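Side-chain contacts in cytochrome C-type biogenesis protein ccmF (Thermus thermophilus, PDB 6ZMQ), which is a membrane-bound cytochrome c heme lyase that binds heme b and probably takes part in delivering heme during cytochrome c maturation: residues V198-P203 with L269-F274; Y204-A209 with E221-W226; S463-L468 with A519-Q524. All coordinates share one frame; numbering follows the deposited sequence.

Contacts 1 and 2 lie about 9 Å apart, centre to centre, and share helix 185-213: contact 1 sets its middle against helix 266-284, contact 2 the following turns against the start of helix 224-247. They touch where Val202 and Pro203 pack on Trp226. Contact 3 joins helices 460-484 and 501-525, its centre about 29 Å from that of contact 1. All three are largely buried. Contact 1, wholly apolar, lies nearest the chain centre with every touching residue buried. Contacts 2 and 3 lie farther out, each with a bound lipid and one partly exposed touching residue, Glu222 or Leu466; contact 2 mixes polar groups with a tyrosine ring, whereas contact 3 is again apolar.

Contact 1 (V198-P203 with L269-F274); sequences VGLSVP and LLATAF
Leu200 turns its CG away from the carbonyl carbon (chi1 -84°), and Phe274 swings its ring trans to the backbone nitrogen (chi1 167°); these torsions carry each side chain toward the facing helix, 266-284 or 185-213. The short helical segments stay 12.7 Å apart at their axes and are inclined by 43°, so contact is made by side chains rather than backbone. The two methyls of Leu200 divide the work: CD1 meets the methyl CB of Ala271 at 3.8 Å, while CD2 comes obliquely to the Phe274 ring, 4.2 Å from CE2. One turn later Pro203 brings its CB to 4.3 Å from Phe274 CZ, also obliquely, and the ring thus reaches both Leu200 and Pro203 with neighbouring atoms of its far end. Having no N-H, Pro203 cannot bond back to the turn before, and the helix kinks there. Helix 224-247 closes one side, with Ala230 on Leu200 and Leu234 on Ala271; helix 288-307 supplies Phe294 and Val295 against Phe274. The backbone O of Thr272 takes a weak hydrogen bond with the side-chain ND1 of His276, an axial ligand of the heme b iron. No hydrogen bond crosses the contact: the touching pairs are all apolar, so packing and burial of carbon surface account for it, consistent with the interior of a predicted transmembrane bundle beside the turn that carries a heme ligand.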
loop_
_atom_site.group_PDB
_atom_site.type_symbol
_atom_site.label_atom_id
_atom_site.label_comp_id
_atom_site.label_asym_id
_atom_site.label_seq_id
_atom_site.Cartn_x
_atom_site.Cartn_y
_atom_site.Cartn_z
ATOM N N VAL A 198 1.719 -9.597 -4.685
ATOM C CA VAL A 198 1.805 -11.027 -4.932
ATOM C C VAL A 198 0.712 -11.745 -4.152
ATOM O O VAL A 198 0.221 -12.792 -4.609
ATOM C CB VAL A 198 3.236 -11.555 -4.693
ATOM C CG1 VAL A 198 4.208 -10.771 -5.554
ATOM C CG2 VAL A 198 3.655 -11.422 -3.277
ATOM N N GLY A 199 0.197 -11.108 -3.079
ATOM C CA GLY A 199 -1.031 -11.588 -2.468
ATOM C C GLY A 199 -2.203 -11.513 -3.421
ATOM O O GLY A 199 -2.790 -12.541 -3.758
ATOM N N LEU A 200 -2.399 -10.345 -4.047
ATOM C CA LEU A 200 -3.474 -10.198 -5.027
ATOM C C LEU A 200 -3.177 -10.941 -6.329
ATOM O O LEU A 200 -4.034 -10.962 -7.223
ATOM C CB LEU A 200 -3.758 -8.720 -5.307
ATOM C CG LEU A 200 -4.697 -7.974 -4.353
ATOM C CD1 LEU A 200 -5.235 -6.748 -5.051
ATOM C CD2 LEU A 200 -5.854 -8.850 -3.856
ATOM N N SER A 201 -1.974 -11.528 -6.475
ATOM C CA SER A 201 -1.722 -12.413 -7.603
ATOM C C SER A 201 -2.586 -13.659 -7.532
ATOM O O SER A 201 -3.236 -14.032 -8.520
ATOM C CB SER A 201 -0.249 -12.793 -7.654
ATOM O OG SER A 201 0.037 -13.869 -6.785
ATOM N N VAL A 202 -2.630 -14.314 -6.370
ATOM C CA VAL A 202 -3.142 -15.692 -6.318
ATOM C C VAL A 202 -4.670 -15.800 -6.374
ATOM O O VAL A 202 -5.162 -16.722 -7.039
ATOM C CB VAL A 202 -2.453 -16.482 -5.202
ATOM C CG1 VAL A 202 -2.407 -15.720 -3.920
ATOM C CG2 VAL A 202 -3.068 -17.872 -4.934
ATOM N N PRO A 203 -5.475 -14.885 -5.787
ATOM C CA PRO A 203 -6.906 -14.830 -6.170
ATOM C C PRO A 203 -7.179 -14.576 -7.644
ATOM O O PRO A 203 -8.045 -15.270 -8.204
ATOM C CB PRO A 203 -7.445 -13.668 -5.311
ATOM C CG PRO A 203 -6.220 -13.083 -4.646
ATOM C CD PRO A 203 -5.368 -14.267 -4.466
ATOM N N LEU A 269 -8.006 1.091 -3.121
ATOM C CA LEU A 269 -9.450 1.270 -3.229
ATOM C C LEU A 269 -10.128 0.004 -3.757
ATOM O O LEU A 269 -11.076 -0.512 -3.147
ATOM C CB LEU A 269 -9.754 2.474 -4.125
ATOM C CG LEU A 269 -9.574 3.865 -3.501
ATOM C CD1 LEU A 269 -9.743 4.972 -4.548
ATOM C CD2 LEU A 269 -10.502 4.072 -2.330
ATOM N N LEU A 270 -9.605 -0.546 -4.861
ATOM C CA LEU A 270 -10.272 -1.661 -5.534
ATOM C C LEU A 270 -10.135 -2.940 -4.723
ATOM O O LEU A 270 -11.111 -3.686 -4.553
ATOM C CB LEU A 270 -9.699 -1.827 -6.941
ATOM C CG LEU A 270 -9.837 -0.585 -7.825
ATOM C CD1 LEU A 270 -8.804 -0.562 -8.959
ATOM C CD2 LEU A 270 -11.260 -0.437 -8.351
ATOM N N ALA A 271 -8.952 -3.142 -4.126
ATOM C CA ALA A 271 -8.737 -4.247 -3.197
ATOM C C ALA A 271 -9.579 -4.117 -1.932
ATOM O O ALA A 271 -9.812 -5.118 -1.252
ATOM C CB ALA A 271 -7.255 -4.364 -2.840
ATOM N N THR A 272 -10.209 -2.981 -1.749
ATOM C CA THR A 272 -11.149 -2.847 -0.626
ATOM C C THR A 272 -12.522 -3.221 -1.140
ATOM O O THR A 272 -13.212 -3.978 -0.499
ATOM C CB THR A 272 -11.301 -1.403 -0.205
ATOM O OG1 THR A 272 -9.954 -1.160 0.129
ATOM C CG2 THR A 272 -12.104 -1.265 1.060
ATOM N N ALA A 273 -12.888 -2.731 -2.302
ATOM C CA ALA A 273 -14.208 -3.077 -2.840
ATOM C C ALA A 273 -14.253 -4.578 -3.061
ATOM O O ALA A 273 -15.210 -5.237 -2.721
ATOM C CB ALA A 273 -14.375 -2.344 -4.125
ATOM N N PHE A 274 -13.161 -5.093 -3.564
ATOM C CA PHE A 274 -13.074 -6.536 -3.837
ATOM C C PHE A 274 -13.186 -7.314 -2.541
ATOM O O PHE A 274 -13.890 -8.248 -2.515
ATOM C CB PHE A 274 -11.770 -6.829 -4.551
ATOM C CG PHE A 274 -11.426 -8.277 -4.598
ATOM C CD1 PHE A 274 -12.303 -9.169 -5.120
ATOM C CD2 PHE A 274 -10.238 -8.725 -4.099
ATOM C CE1 PHE A 274 -11.966 -10.498 -5.159
ATOM C CE2 PHE A 274 -9.903 -10.052 -4.135
ATOM C CZ PHE A 274 -10.769 -10.941 -4.670
#

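Contact 2 (Y204-A209 with E221-W226); sequences YAYAVA and EETRWW. With PTY (phosphatidylethanolamine), chain F.
Tyr206, on the late turns of helix 185-213, faces Thr223, which stands at the N-cap position of helix 224-247; their CA atoms are 7.7 Å apart, the closest pair of the two segments. The Thr223 side chain makes no capping bond. Instead its OG1 lies obliquely by the Tyr206 ring, 4.2 Å from CD1. Glu222 OE1 comes from the same side of the ring plane, also obliquely, 3.9 Å from Tyr206 CE2, across the ring from CD1. Glu222 holds CG anti to its carbonyl carbon (chi1 -47°) with the chain extended beyond, which carries OE1 out to the tyrosine. The two side chains cross at about a right angle, ring and carboxylate planes 72° apart, so the carboxylate does not stack on the ring. Its charge is met by Arg137, in a salt bridge through the same OE1. Residues 221-226 also hold a phosphatidylethanolamine. The lipid amine N1 donates to the backbone O of Glu221 at 3.1 Å, and phosphate-ester atom O11 lies in the plane of the Trp225 ring at its edge, 3.3 Å from CD1. One face of the Trp226 indole meets glycerol C1, 3.5 Å from the ring plane and offset toward the rim. Arg224 folds its CD over the centre of one Trp225 face, and its NH2 hydrogen-bonds a heme oxygen. Two predicted transmembrane helices, consecutive in the chain, pack as a helical hairpin, whose turn forms a lipid headgroup site and part of the heme b site.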
loop_
_atom_site.group_PDB
_atom_site.type_symbol
_atom_site.label_atom_id
_atom_site.label_comp_id
_atom_site.label_asym_id
_atom_site.label_seq_id
_atom_site.Cartn_x
_atom_site.Cartn_y
_atom_site.Cartn_z
ATOM N N TYR A 204 -6.440 -13.633 -8.270
ATOM C CA TYR A 204 -6.610 -13.307 -9.691
ATOM C C TYR A 204 -6.413 -14.529 -10.564
ATOM O O TYR A 204 -7.226 -14.788 -11.462
ATOM C CB TYR A 204 -5.613 -12.220 -10.124
ATOM C CG TYR A 204 -5.475 -12.058 -11.641
ATOM C CD1 TYR A 204 -6.427 -11.342 -12.361
ATOM C CD2 TYR A 204 -4.383 -12.599 -12.347
ATOM C CE1 TYR A 204 -6.317 -11.178 -13.731
ATOM C CE2 TYR A 204 -4.276 -12.447 -13.725
ATOM C CZ TYR A 204 -5.248 -11.735 -14.405
ATOM O OH TYR A 204 -5.156 -11.555 -15.768
ATOM N N ALA A 205 -5.366 -15.307 -10.252
ATOM C CA ALA A 205 -5.085 -16.588 -10.888
ATOM C C ALA A 205 -6.274 -17.522 -10.801
ATOM O O ALA A 205 -6.785 -17.966 -11.842
ATOM C CB ALA A 205 -3.866 -17.217 -10.214
ATOM N N TYR A 206 -6.821 -17.669 -9.582
ATOM C CA TYR A 206 -8.002 -18.492 -9.335
ATOM C C TYR A 206 -9.196 -17.988 -10.128
ATOM O O TYR A 206 -9.895 -18.789 -10.769
ATOM C CB TYR A 206 -8.320 -18.509 -7.840
ATOM C CG TYR A 206 -7.694 -19.638 -7.035
ATOM C CD1 TYR A 206 -6.380 -19.558 -6.590
ATOM C CD2 TYR A 206 -8.436 -20.755 -6.678
ATOM C CE1 TYR A 206 -5.809 -20.565 -5.833
ATOM C CE2 TYR A 206 -7.874 -21.766 -5.917
ATOM C CZ TYR A 206 -6.563 -21.670 -5.503
ATOM O OH TYR A 206 -6.003 -22.677 -4.754
ATOM N N ALA A 207 -9.324 -16.651 -10.234
ATOM C CA ALA A 207 -10.430 -16.051 -10.970
ATOM C C ALA A 207 -10.320 -16.326 -12.456
ATOM O O ALA A 207 -11.299 -16.757 -13.079
ATOM C CB ALA A 207 -10.468 -14.560 -10.729
ATOM N N VAL A 208 -9.105 -16.209 -13.012
ATOM C CA VAL A 208 -8.920 -16.491 -14.434
ATOM C C VAL A 208 -8.956 -17.992 -14.654
ATOM O O VAL A 208 -9.345 -18.463 -15.735
ATOM C CB VAL A 208 -7.635 -15.773 -14.901
ATOM C CG1 VAL A 208 -7.268 -16.081 -16.348
ATOM C CG2 VAL A 208 -7.822 -14.274 -14.764
ATOM N N ALA A 209 -8.715 -18.755 -13.592
ATOM C CA ALA A 209 -9.008 -20.169 -13.622
ATOM C C ALA A 209 -10.510 -20.416 -13.610
ATOM O O ALA A 209 -11.012 -21.156 -14.467
ATOM C CB ALA A 209 -8.326 -20.818 -12.436
ATOM N N GLU A 221 -13.591 -18.345 -1.761
ATOM C CA GLU A 221 -13.585 -18.781 -0.380
ATOM C C GLU A 221 -12.426 -19.716 -0.082
ATOM O O GLU A 221 -12.057 -19.869 1.088
ATOM C CB GLU A 221 -14.933 -19.435 -0.051
ATOM C CG GLU A 221 -15.603 -20.053 -1.271
ATOM C CD GLU A 221 -16.924 -20.712 -0.952
ATOM O OE1 GLU A 221 -17.319 -21.636 -1.690
ATOM O OE2 GLU A 221 -17.587 -20.272 0.015
ATOM N N GLU A 222 -11.830 -20.307 -1.119
ATOM C CA GLU A 222 -10.544 -20.969 -0.991
ATOM C C GLU A 222 -9.366 -20.003 -1.040
ATOM O O GLU A 222 -8.260 -20.390 -0.652
ATOM C CB GLU A 222 -10.366 -22.010 -2.100
ATOM C CG GLU A 222 -11.553 -22.940 -2.321
ATOM C CD GLU A 222 -11.559 -23.538 -3.725
ATOM O OE1 GLU A 222 -11.438 -22.769 -4.704
ATOM O OE2 GLU A 222 -11.659 -24.777 -3.851
ATOM N N THR A 223 -9.552 -18.766 -1.513
ATOM C CA THR A 223 -8.417 -17.864 -1.707
ATOM C C THR A 223 -8.444 -16.682 -0.741
ATOM O O THR A 223 -7.561 -15.811 -0.807
ATOM C CB THR A 223 -8.357 -17.366 -3.158
ATOM O OG1 THR A 223 -7.061 -16.828 -3.408
ATOM C CG2 THR A 223 -9.371 -16.271 -3.436
ATOM N N ARG A 224 -9.359 -16.724 0.237
ATOM C CA ARG A 224 -9.805 -15.564 1.014
ATOM C C ARG A 224 -8.688 -14.935 1.847
ATOM O O ARG A 224 -8.640 -13.703 2.002
ATOM C CB ARG A 224 -10.995 -16.025 1.873
ATOM C CG ARG A 224 -11.404 -15.174 3.064
ATOM C CD ARG A 224 -10.898 -15.706 4.423
ATOM N NE ARG A 224 -11.532 -15.111 5.606
ATOM C CZ ARG A 224 -11.483 -13.831 5.989
ATOM N NH1 ARG A 224 -12.222 -13.437 7.015
ATOM N NH2 ARG A 224 -10.724 -12.933 5.369
ATOM N N TRP A 225 -7.743 -15.748 2.319
ATOM C CA TRP A 225 -6.736 -15.229 3.238
ATOM C C TRP A 225 -5.654 -14.461 2.489
ATOM O O TRP A 225 -5.091 -13.500 3.025
ATOM C CB TRP A 225 -6.165 -16.378 4.074
ATOM C CG TRP A 225 -7.138 -16.875 5.159
ATOM C CD1 TRP A 225 -7.542 -18.167 5.335
ATOM C CD2 TRP A 225 -7.794 -16.114 6.201
ATOM N NE1 TRP A 225 -8.419 -18.261 6.387
ATOM C CE2 TRP A 225 -8.584 -17.020 6.942
ATOM C CE3 TRP A 225 -7.798 -14.763 6.576
ATOM C CZ2 TRP A 225 -9.361 -16.619 8.026
ATOM C CZ3 TRP A 225 -8.567 -14.376 7.656
ATOM C CH2 TRP A 225 -9.341 -15.296 8.362
ATOM N N TRP A 226 -5.380 -14.846 1.236
ATOM C CA TRP A 226 -4.481 -14.060 0.390
ATOM C C TRP A 226 -5.097 -12.718 0.033
ATOM O O TRP A 226 -4.384 -11.719 -0.079
ATOM C CB TRP A 226 -4.140 -14.799 -0.902
ATOM C CG TRP A 226 -3.189 -15.908 -0.745
ATOM C CD1 TRP A 226 -1.831 -15.843 -0.800
ATOM C CD2 TRP A 226 -3.520 -17.285 -0.569
ATOM N NE1 TRP A 226 -1.288 -17.099 -0.653
ATOM C CE2 TRP A 226 -2.308 -18.001 -0.501
ATOM C CE3 TRP A 226 -4.728 -17.981 -0.439
ATOM C CZ2 TRP A 226 -2.268 -19.380 -0.309
ATOM C CZ3 TRP A 226 -4.686 -19.354 -0.249
ATOM C CH2 TRP A 226 -3.465 -20.038 -0.187
HETATM C C1 PTY F . -1.606 -17.727 3.010
HETATM C C2 PTY F . -8.673 -20.243 2.717
HETATM C C3 PTY F . -7.416 -21.075 2.973
HETATM O O4 PTY F . -0.369 -17.179 2.657
HETATM C C5 PTY F . -2.678 -19.702 4.175
HETATM C C6 PTY F . -1.361 -19.011 3.796
HETATM O O7 PTY F . -0.683 -18.647 4.968
HETATM C C8 PTY F . 0.443 -19.401 5.334
HETATM O O10 PTY F . 0.410 -20.587 5.308
HETATM C C11 PTY F . 1.719 -18.683 5.786
HETATM C C12 PTY F . 2.882 -19.673 5.872
HETATM C C13 PTY F . 4.189 -18.987 6.284
HETATM C C14 PTY F . 4.059 -18.372 7.680
HETATM C C15 PTY F . 5.441 -18.051 8.253
HETATM C C16 PTY F . 5.288 -16.924 9.275
HETATM C C17 PTY F . 6.581 -16.112 9.397
HETATM C C18 PTY F . 6.490 -14.700 8.794
HETATM C C19 PTY F . 5.114 -14.041 8.936
HETATM C C20 PTY F . 5.248 -12.553 9.275
HETATM C C21 PTY F . 5.805 -11.752 8.094
HETATM C C22 PTY F . 5.913 -10.276 8.494
HETATM C C23 PTY F . 5.842 -9.341 7.282
HETATM C C24 PTY F . 7.231 -8.750 7.006
HETATM C C25 PTY F . 7.137 -7.235 6.798
HETATM C C26 PTY F . 8.533 -6.609 6.775
HETATM C C27 PTY F . 8.449 -5.146 7.207
HETATM C C28 PTY F . 9.777 -4.749 7.847
HETATM C C29 PTY F . 9.547 -3.725 8.954
HETATM C C30 PTY F . -0.312 -15.780 2.633
HETATM C C31 PTY F . 1.037 -15.066 2.513
HETATM O O30 PTY F . -1.311 -15.142 2.688
HETATM C C32 PTY F . 2.044 -15.471 3.589
HETATM C C33 PTY F . 3.259 -14.545 3.489
HETATM C C34 PTY F . 3.668 -14.047 4.875
HETATM C C35 PTY F . 4.277 -12.654 4.733
HETATM C C36 PTY F . 5.596 -12.757 3.962
HETATM C C37 PTY F . 6.574 -11.669 4.423
HETATM C C38 PTY F . 7.905 -11.767 3.671
HETATM C C39 PTY F . 8.860 -10.636 4.058
HETATM C C40 PTY F . 10.295 -11.159 4.091
HETATM C C41 PTY F . 11.243 -10.094 4.640
HETATM C C42 PTY F . 11.325 -10.241 6.158
HETATM C C43 PTY F . 12.756 -10.609 6.542
HETATM C C44 PTY F . 12.993 -10.142 7.975
HETATM P P1 PTY F . -4.805 -20.944 3.244
HETATM O O11 PTY F . -6.295 -20.246 3.125
HETATM O O12 PTY F . -4.677 -21.977 2.149
HETATM O O13 PTY F . -4.710 -21.669 4.566
HETATM O O14 PTY F . -3.601 -19.807 3.117
HETATM N N1 PTY F . -9.844 -21.090 2.868
#

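Contact 3 (S463-L468 with A519-Q524); sequences SFALGL and AIAFSQ. With PTY (phosphatidylethanolamine), chain H.
Helices 460-484 and 501-525 approach to 6.6 Å between the CA atoms of Ala465 and Ala521. This is small-residue packing, a single alanine pair between predicted transmembrane helices: alanines at the closest CA pair let the backbones come near, and the two methyls meet tip to tip. Beside them Leu466 offers its CB to the Phe522 ring, reaching CE1 at 4.3 Å from a position near the ring plane, at the edge. The bond from CA to CB of Phe522 points neither toward nor away from helix 460-484, yet the ring end comes nearer, and Tyr458 meets that ring edge-to-face. Along the flank of the pair runs a phosphatidylethanolamine whose two acyl chains part over the helices. One passes Phe464: lipid C18 lies obliquely to the ring, 3.6 Å from Phe464 CE2. The ring is set trans to the backbone nitrogen (chi1 176°), where Leu468 CG covers one face, 3.7 Å above the plane and offset toward the rim. Replacing Phe464 with an alanine would probably leave this acyl chain without its aromatic support and Leu468 without the ring face it packs on. The other chain follows Gln524, which bends at chi2 (-57°) and lays CB and CG along the start of the acyl chain, with OE1 3.5 Å from lipid C31. The amide NE2 turns elsewhere, to the hydroxyl of Tyr254, which also bonds Ser523 OG. No hydrogen bond joins the two segments. At the middle of the contact the Ala521 methyl serves protein and lipid at once. Ala521 CB is 3.7 Å from Ala465 CB. The same Ala521 CB is 4.0 Å from lipid O10, one of the lipid's two ester carbonyl oxygens.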
loop_
_atom_site.group_PDB
_atom_site.type_symbol
_atom_site.label_atom_id
_atom_site.label_comp_id
_atom_site.label_asym_id
_atom_site.label_seq_id
_atom_site.Cartn_x
_atom_site.Cartn_y
_atom_site.Cartn_z
ATOM N N SER A 463 -17.649 19.975 11.509
ATOM C CA SER A 463 -18.713 19.566 12.420
ATOM C C SER A 463 -19.517 18.388 11.877
ATOM O O SER A 463 -19.926 17.507 12.648
ATOM C CB SER A 463 -19.630 20.748 12.710
ATOM O OG SER A 463 -19.763 21.592 11.602
ATOM N N PHE A 464 -19.701 18.319 10.555
ATOM C CA PHE A 464 -20.384 17.174 9.971
ATOM C C PHE A 464 -19.501 15.932 10.007
ATOM O O PHE A 464 -20.003 14.813 10.136
ATOM C CB PHE A 464 -20.806 17.483 8.536
ATOM C CG PHE A 464 -21.425 16.311 7.842
ATOM C CD1 PHE A 464 -22.590 15.750 8.336
ATOM C CD2 PHE A 464 -20.790 15.706 6.764
ATOM C CE1 PHE A 464 -23.155 14.646 7.730
ATOM C CE2 PHE A 464 -21.345 14.595 6.164
ATOM C CZ PHE A 464 -22.533 14.067 6.645
ATOM N N ALA A 465 -18.182 16.109 9.907
ATOM C CA ALA A 465 -17.266 14.983 10.078
ATOM C C ALA A 465 -17.274 14.460 11.511
ATOM O O ALA A 465 -17.163 13.245 11.733
ATOM C CB ALA A 465 -15.859 15.393 9.666
ATOM N N LEU A 466 -17.388 15.369 12.490
ATOM C CA LEU A 466 -17.615 14.969 13.880
ATOM C C LEU A 466 -18.915 14.186 14.023
ATOM O O LEU A 466 -18.966 13.178 14.746
ATOM C CB LEU A 466 -17.646 16.204 14.783
ATOM C CG LEU A 466 -17.868 15.991 16.285
ATOM C CD1 LEU A 466 -16.903 14.973 16.888
ATOM C CD2 LEU A 466 -17.808 17.312 17.037
ATOM N N GLY A 467 -19.965 14.640 13.328
ATOM C CA GLY A 467 -21.226 13.914 13.308
ATOM C C GLY A 467 -21.107 12.530 12.698
ATOM O O GLY A 467 -21.698 11.566 13.196
ATOM N N LEU A 468 -20.295 12.410 11.643
ATOM C CA LEU A 468 -20.076 11.124 10.983
ATOM C C LEU A 468 -19.322 10.148 11.875
ATOM O O LEU A 468 -19.664 8.961 11.933
ATOM C CB LEU A 468 -19.308 11.324 9.680
ATOM C CG LEU A 468 -20.083 11.828 8.470
ATOM C CD1 LEU A 468 -19.196 11.751 7.246
ATOM C CD2 LEU A 468 -21.358 11.034 8.289
ATOM N N ALA A 519 -10.051 12.679 11.587
ATOM C CA ALA A 519 -8.712 13.267 11.654
ATOM C C ALA A 519 -8.329 13.969 10.349
ATOM O O ALA A 519 -7.762 15.070 10.367
ATOM C CB ALA A 519 -7.692 12.179 12.006
ATOM N N ILE A 520 -8.682 13.367 9.208
ATOM C CA ILE A 520 -8.359 13.945 7.905
ATOM C C ILE A 520 -9.167 15.206 7.647
ATOM O O ILE A 520 -8.604 16.218 7.209
ATOM C CB ILE A 520 -8.532 12.890 6.794
ATOM C CG1 ILE A 520 -7.657 11.673 7.133
ATOM C CG2 ILE A 520 -8.266 13.467 5.383
ATOM C CD1 ILE A 520 -7.452 10.681 6.034
ATOM N N ALA A 521 -10.471 15.205 7.983
ATOM C CA ALA A 521 -11.254 16.418 7.744
ATOM C C ALA A 521 -10.858 17.546 8.697
ATOM O O ALA A 521 -10.806 18.717 8.290
ATOM C CB ALA A 521 -12.740 16.113 7.841
ATOM N N PHE A 522 -10.504 17.204 9.942
ATOM C CA PHE A 522 -10.078 18.220 10.903
ATOM C C PHE A 522 -8.694 18.791 10.571
ATOM O O PHE A 522 -8.441 19.981 10.812
ATOM C CB PHE A 522 -10.117 17.645 12.324
ATOM C CG PHE A 522 -11.413 17.921 13.054
ATOM C CD1 PHE A 522 -12.477 17.040 12.964
ATOM C CD2 PHE A 522 -11.557 19.064 13.817
ATOM C CE1 PHE A 522 -13.666 17.285 13.629
ATOM C CE2 PHE A 522 -12.739 19.323 14.483
ATOM C CZ PHE A 522 -13.795 18.426 14.386
ATOM N N SER A 523 -7.780 17.962 10.032
ATOM C CA SER A 523 -6.461 18.468 9.647
ATOM C C SER A 523 -6.499 19.199 8.306
ATOM O O SER A 523 -5.707 20.124 8.077
ATOM C CB SER A 523 -5.443 17.329 9.615
ATOM O OG SER A 523 -5.804 16.325 8.687
ATOM N N GLN A 524 -7.366 18.759 7.390
ATOM C CA GLN A 524 -7.516 19.425 6.099
ATOM C C GLN A 524 -8.147 20.803 6.249
ATOM O O GLN A 524 -7.750 21.755 5.565
ATOM C CB GLN A 524 -8.351 18.557 5.157
ATOM C CG GLN A 524 -7.560 17.502 4.381
ATOM C CD GLN A 524 -6.437 18.095 3.547
ATOM O OE1 GLN A 524 -6.609 19.122 2.889
ATOM N NE2 GLN A 524 -5.279 17.445 3.571
HETATM C C1 PTY H . -12.739 21.762 3.403
HETATM C C2 PTY H . -17.038 21.402 -1.892
HETATM C C3 PTY H . -17.192 22.520 -0.861
HETATM O O4 PTY H . -11.769 20.756 3.458
HETATM C C5 PTY H . -15.202 22.185 3.341
HETATM C C6 PTY H . -14.121 21.109 3.407
HETATM O O7 PTY H . -14.283 20.340 4.566
HETATM C C8 PTY H . -14.419 18.972 4.302
HETATM O O10 PTY H . -13.546 18.223 4.598
HETATM C C11 PTY H . -15.686 18.464 3.611
HETATM C C12 PTY H . -16.481 17.527 4.517
HETATM C C13 PTY H . -17.972 17.716 4.225
HETATM C C14 PTY H . -18.334 17.045 2.899
HETATM C C15 PTY H . -19.835 17.155 2.638
HETATM C C16 PTY H . -20.539 15.805 2.811
HETATM C C17 PTY H . -22.053 16.044 2.815
HETATM C C18 PTY H . -22.857 14.741 2.890
HETATM C C19 PTY H . -24.308 15.084 3.252
HETATM C C20 PTY H . -25.046 13.931 3.944
HETATM C C21 PTY H . -26.268 14.486 4.687
HETATM C C22 PTY H . -27.578 13.942 4.106
HETATM C C23 PTY H . -28.773 14.393 4.955
HETATM C C24 PTY H . -29.977 13.482 4.708
HETATM C C25 PTY H . -31.000 13.650 5.831
HETATM C C26 PTY H . -31.593 12.283 6.163
HETATM C C27 PTY H . -33.019 12.205 5.622
HETATM C C28 PTY H . -33.395 10.742 5.398
HETATM C C29 PTY H . -32.609 10.210 4.202
HETATM C C30 PTY H . -10.695 20.935 2.578
HETATM C C31 PTY H . -9.961 19.724 1.999
HETATM O O30 PTY H . -10.343 22.025 2.283
HETATM C C32 PTY H . -10.759 18.447 2.252
HETATM C C33 PTY H . -10.045 17.259 1.606
HETATM C C34 PTY H . -11.053 16.141 1.355
HETATM C C35 PTY H . -11.455 15.514 2.687
HETATM C C36 PTY H . -11.240 14.005 2.610
HETATM C C37 PTY H . -12.267 13.287 3.483
HETATM C C38 PTY H . -12.055 11.790 3.298
HETATM C C39 PTY H . -12.540 11.047 4.536
HETATM C C40 PTY H . -11.878 9.675 4.594
HETATM C C41 PTY H . -12.960 8.650 4.928
HETATM C C42 PTY H . -12.329 7.280 5.153
HETATM C C43 PTY H . -11.811 6.755 3.817
HETATM C C44 PTY H . -11.525 5.257 3.910
HETATM P P1 PTY H . -15.966 23.543 1.207
HETATM O O11 PTY H . -16.365 22.267 0.242
HETATM O O12 PTY H . -17.206 24.066 1.889
HETATM O O13 PTY H . -15.388 24.643 0.354
HETATM O O14 PTY H . -14.854 23.099 2.340
HETATM N N1 PTY H . -18.082 21.491 -2.900
#